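Local atomic coordinates of 4-aminobutyrate transaminase (Acinetobacter baumannii, PDB entry 6WOP), a protein that catalyses the transfer of an amino group from 4-aminobutyrate to 2-oxoglutarate, with pyridoxal 5'-phosphate as cofactor. Residues I51-T56 against M267-G272; A65-Q70 against V306-A311. All blocks are in the same frame, centred on the assembly; numbering follows the deposited sequence.

Contact 1 (I51-T56 against M267-G272)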
# COMPACT_ATOMS: atom_id res chain seq x y z
N ILE A 51 -24.54 10.65 20.46
CA ILE A 51 -23.10 10.40 20.53
C ILE A 51 -22.37 11.73 20.39
O ILE A 51 -21.63 11.92 19.39
CB ILE A 51 -22.52 9.43 19.48
CG1 ILE A 51 -23.41 8.21 19.20
CG2 ILE A 51 -21.17 8.95 19.96
CD1 ILE A 51 -22.82 7.36 17.98
N ALA A 52 -22.59 12.63 21.36
CA ALA A 52 -21.82 13.87 21.53
C ALA A 52 -22.11 14.90 20.45
O ALA A 52 -21.37 15.87 20.29
CB ALA A 52 -20.30 13.55 21.57
N VAL A 53 -23.23 14.74 19.74
CA VAL A 53 -23.65 15.67 18.68
C VAL A 53 -24.54 16.78 19.21
O VAL A 53 -24.68 17.83 18.54
CB VAL A 53 -24.35 14.90 17.54
CG1 VAL A 53 -24.85 15.84 16.45
CG2 VAL A 53 -23.37 13.86 16.92
N LEU A 54 -25.12 16.62 20.39
CA LEU A 54 -26.17 17.53 20.86
C LEU A 54 -25.76 18.19 22.17
O LEU A 54 -26.54 18.24 23.13
CB LEU A 54 -27.51 16.77 21.01
CG LEU A 54 -27.81 16.17 19.63
CD1 LEU A 54 -28.78 15.04 19.80
CD2 LEU A 54 -28.36 17.31 18.73
N ASN A 55 -24.55 18.80 22.19
CA ASN A 55 -24.17 19.54 23.40
C ASN A 55 -25.16 20.65 23.71
O ASN A 55 -25.36 20.98 24.89
CB ASN A 55 -22.76 20.12 23.24
CG ASN A 55 -21.67 18.99 23.26
OD1 ASN A 55 -21.96 17.76 23.53
ND2 ASN A 55 -20.43 19.39 22.89
N THR A 56 -25.79 21.22 22.68
CA THR A 56 -26.85 22.25 22.82
C THR A 56 -28.25 21.65 22.88
O THR A 56 -29.23 22.41 22.92
CB THR A 56 -26.76 23.25 21.64
OG1 THR A 56 -26.66 22.58 20.37
CG2 THR A 56 -25.55 24.08 21.80
N MET A 267 -13.00 19.16 13.74
CA MET A 267 -14.26 19.44 14.43
C MET A 267 -15.39 18.77 13.69
O MET A 267 -15.39 18.72 12.46
CB MET A 267 -14.60 20.96 14.44
CG MET A 267 -13.48 21.83 14.98
SD MET A 267 -13.75 23.55 14.52
CE MET A 267 -13.18 23.60 12.79
N ALA A 268 -16.41 18.34 14.44
CA ALA A 268 -17.67 17.94 13.82
C ALA A 268 -18.71 17.80 14.92
O ALA A 268 -18.64 18.54 15.91
CB ALA A 268 -17.52 16.63 13.04
N LYS A 269 -19.64 16.84 14.78
CA LYS A 269 -20.62 16.50 15.80
C LYS A 269 -21.28 17.76 16.36
O LYS A 269 -22.11 18.37 15.69
CB LYS A 269 -19.97 15.63 16.89
CG LYS A 269 -19.70 14.16 16.37
CD LYS A 269 -19.19 13.30 17.50
CE LYS A 269 -18.91 11.85 17.04
NZ LYS A 269 -19.95 10.98 17.50
N SER A 270 -20.91 18.18 17.58
CA SER A 270 -21.74 19.24 18.15
C SER A 270 -21.48 20.61 17.50
O SER A 270 -22.29 21.52 17.72
CB SER A 270 -21.53 19.31 19.66
OG SER A 270 -22.42 18.41 20.32
N LEU A 271 -20.45 20.74 16.64
CA LEU A 271 -20.30 21.92 15.78
C LEU A 271 -21.66 22.29 15.18
O LEU A 271 -22.04 23.46 15.15
CB LEU A 271 -19.30 21.64 14.64
CG LEU A 271 -19.23 22.69 13.54
CD1 LEU A 271 -18.69 24.05 14.02
CD2 LEU A 271 -18.28 22.16 12.33
N GLY A 272 -22.40 21.31 14.71
CA GLY A 272 -23.61 21.54 13.92
C GLY A 272 -24.89 21.41 14.73
O GLY A 272 -26.00 21.60 14.17
O HOH W 1 -24.04 21.29 19.89
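K269 and S270 meet the backbone of I51 to N55 in the buried heart of the chain. The fold is the fold-type I fold of pyridoxal-phosphate enzymes, and K269 follows strand 264-267 of its seven-stranded mixed sheet. By its place after this strand, as in class-III aminotransferases, K269 is probably the lysine that carries the cofactor. Its chain is extended up to CE and turns at chi4 (-104°), which sets NZ. K269 NZ donates to I51 O at 2.7 Å and lies 15° out of the carbonyl plane. It has a weak second partner in T298 of the second subunit. I51 CG2 comes within 3.4 Å of K269 NZ. The tight part lies beside the lysine stem. V53 crosses it at about a right angle, with CG2 3.7 Å from K269 CG. On the S270 side, S270 CA makes a CH...O contact with V53 O (3.3 Å). S270 OG sits between A52 O and N55 N and is modelled as bonded to both, but it is too close to V53 C, so its exact place is doubtful. The N55 side-chain carboxamide bonds to F246 O through ND2 and to R248 through OD1. The T56 end is looser. No direct bond joins T56 to 267-272, and a water bridges the segments. The water accepts from T56 N at 3.3 Å and donates to S270 O at 2.8 Å.

Contact 2 (A65-Q70 against V306-A311)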
# COMPACT_ATOMS: atom_id res chain seq x y z
N ALA A 65 -34.42 28.02 15.06
CA ALA A 65 -34.77 29.31 14.46
C ALA A 65 -33.79 29.67 13.34
O ALA A 65 -34.20 30.14 12.27
CB ALA A 65 -34.79 30.43 15.51
N ALA A 66 -32.51 29.44 13.55
CA ALA A 66 -31.53 29.81 12.51
C ALA A 66 -31.72 28.98 11.27
O ALA A 66 -31.56 29.49 10.15
CB ALA A 66 -30.09 29.65 13.03
N VAL A 67 -32.01 27.67 11.45
CA VAL A 67 -32.24 26.77 10.31
C VAL A 67 -33.55 27.12 9.63
O VAL A 67 -33.64 27.10 8.40
CB VAL A 67 -32.25 25.30 10.78
CG1 VAL A 67 -32.79 24.35 9.63
CG2 VAL A 67 -30.79 24.91 11.16
N THR A 68 -34.58 27.45 10.41
CA THR A 68 -35.85 27.85 9.82
C THR A 68 -35.64 29.06 8.94
O THR A 68 -36.21 29.14 7.84
CB THR A 68 -36.87 28.14 10.94
OG1 THR A 68 -37.19 26.90 11.58
CG2 THR A 68 -38.15 28.82 10.43
N GLU A 69 -34.80 30.02 9.39
CA GLU A 69 -34.59 31.20 8.57
C GLU A 69 -33.79 30.85 7.31
O GLU A 69 -34.11 31.32 6.22
CB GLU A 69 -33.86 32.27 9.37
CG GLU A 69 -33.33 33.46 8.58
CD GLU A 69 -34.42 34.41 8.09
OE1 GLU A 69 -35.64 34.22 8.39
OE2 GLU A 69 -34.04 35.37 7.38
N GLN A 70 -32.76 30.03 7.45
CA GLN A 70 -32.01 29.64 6.24
C GLN A 70 -32.89 28.86 5.25
O GLN A 70 -32.65 28.94 4.03
CB GLN A 70 -30.78 28.80 6.62
CG GLN A 70 -29.94 28.46 5.36
CD GLN A 70 -29.23 29.71 4.79
OE1 GLN A 70 -28.83 30.58 5.55
NE2 GLN A 70 -29.08 29.78 3.48
N VAL A 306 -24.37 25.32 8.47
CA VAL A 306 -23.60 26.50 8.81
C VAL A 306 -24.47 27.45 9.65
O VAL A 306 -24.03 28.02 10.66
CB VAL A 306 -23.11 27.17 7.52
CG1 VAL A 306 -22.68 28.62 7.80
CG2 VAL A 306 -21.91 26.34 6.90
N ALA A 307 -25.74 27.57 9.29
CA ALA A 307 -26.61 28.43 10.10
C ALA A 307 -26.74 27.88 11.50
O ALA A 307 -26.77 28.64 12.49
CB ALA A 307 -28.00 28.57 9.44
N ALA A 308 -26.85 26.56 11.59
CA ALA A 308 -27.01 25.89 12.87
C ALA A 308 -25.77 26.09 13.71
O ALA A 308 -25.87 26.40 14.91
CB ALA A 308 -27.29 24.39 12.69
N ALA A 309 -24.60 25.98 13.09
CA ALA A 309 -23.33 26.08 13.83
C ALA A 309 -23.14 27.50 14.36
O ALA A 309 -22.54 27.70 15.42
CB ALA A 309 -22.14 25.65 12.92
N HIS A 310 -23.55 28.52 13.59
CA HIS A 310 -23.46 29.87 14.15
C HIS A 310 -24.29 29.96 15.43
O HIS A 310 -23.91 30.67 16.36
CB HIS A 310 -23.98 30.93 13.15
CG HIS A 310 -22.96 31.35 12.14
ND1 HIS A 310 -21.90 32.18 12.45
CD2 HIS A 310 -22.85 31.06 10.83
CE1 HIS A 310 -21.17 32.38 11.36
NE2 HIS A 310 -21.74 31.72 10.35
N ALA A 311 -25.46 29.31 15.44
CA ALA A 311 -26.31 29.43 16.61
C ALA A 311 -25.79 28.56 17.73
O ALA A 311 -26.01 28.88 18.92
CB ALA A 311 -27.76 29.05 16.29
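V67 has CG1 anti to the backbone N (chi1 168°), which leaves CG2 anti to the carbonyl carbon and set against A308 CB at 3.9 Å. Q70 touches through CB, 4.0 Å from A307 CB; CG, anti to the backbone N (chi1 -177°), starts the bent chain that takes NE2 to F74 O. One turn before Q70, A66 also faces the other helix. A66 CB stands 3.5 Å from A307 O and 4.1 Å from A311 CB. A307 CB in turn lies 3.7 Å from A66 O. Each of the two alanines thus puts its methyl group near the other's carbonyl oxygen. This is close helix-helix packing through alanines. Segments 65-70 and 306-311, parts of helices 61-71 and 303-318, run roughly antiparallel, their axes at 150° and 8.1 Å apart at the closest. No hydrogen bond passes between the segments. The contact is made of small apolar groups, and the backbones can come near because most of those groups end at CB. A66 and A307 are the pair with the nearest CA atoms, 5.6 Å apart. Beyond them, F275 packs on both V67 and A308, and V67 also packs on L71 of the second subunit.

How the contacts relate
The centres of the two contacts are 14 Å apart, and the contacts touch through the 267-272 turn. L271 O lies 3.1 Å from A309 CB, and G272 O lies 3.4 Å from A308 CB. Segment 306-311 thus touches both the turn and 65-70, and A308 CB takes part in both. The four segments alternate along the chain: 51-56 and 65-70 come first, then 267-272 and 306-311. Contact 1 is the one at the probable cofactor site. The K269 side chain is about 6 Å from a bound tartrate, probably from the crystallisation liquor. The centre of contact 2 is about 22 Å from the chain centre, that of contact 1 about 8 Å. Both reach the second subunit.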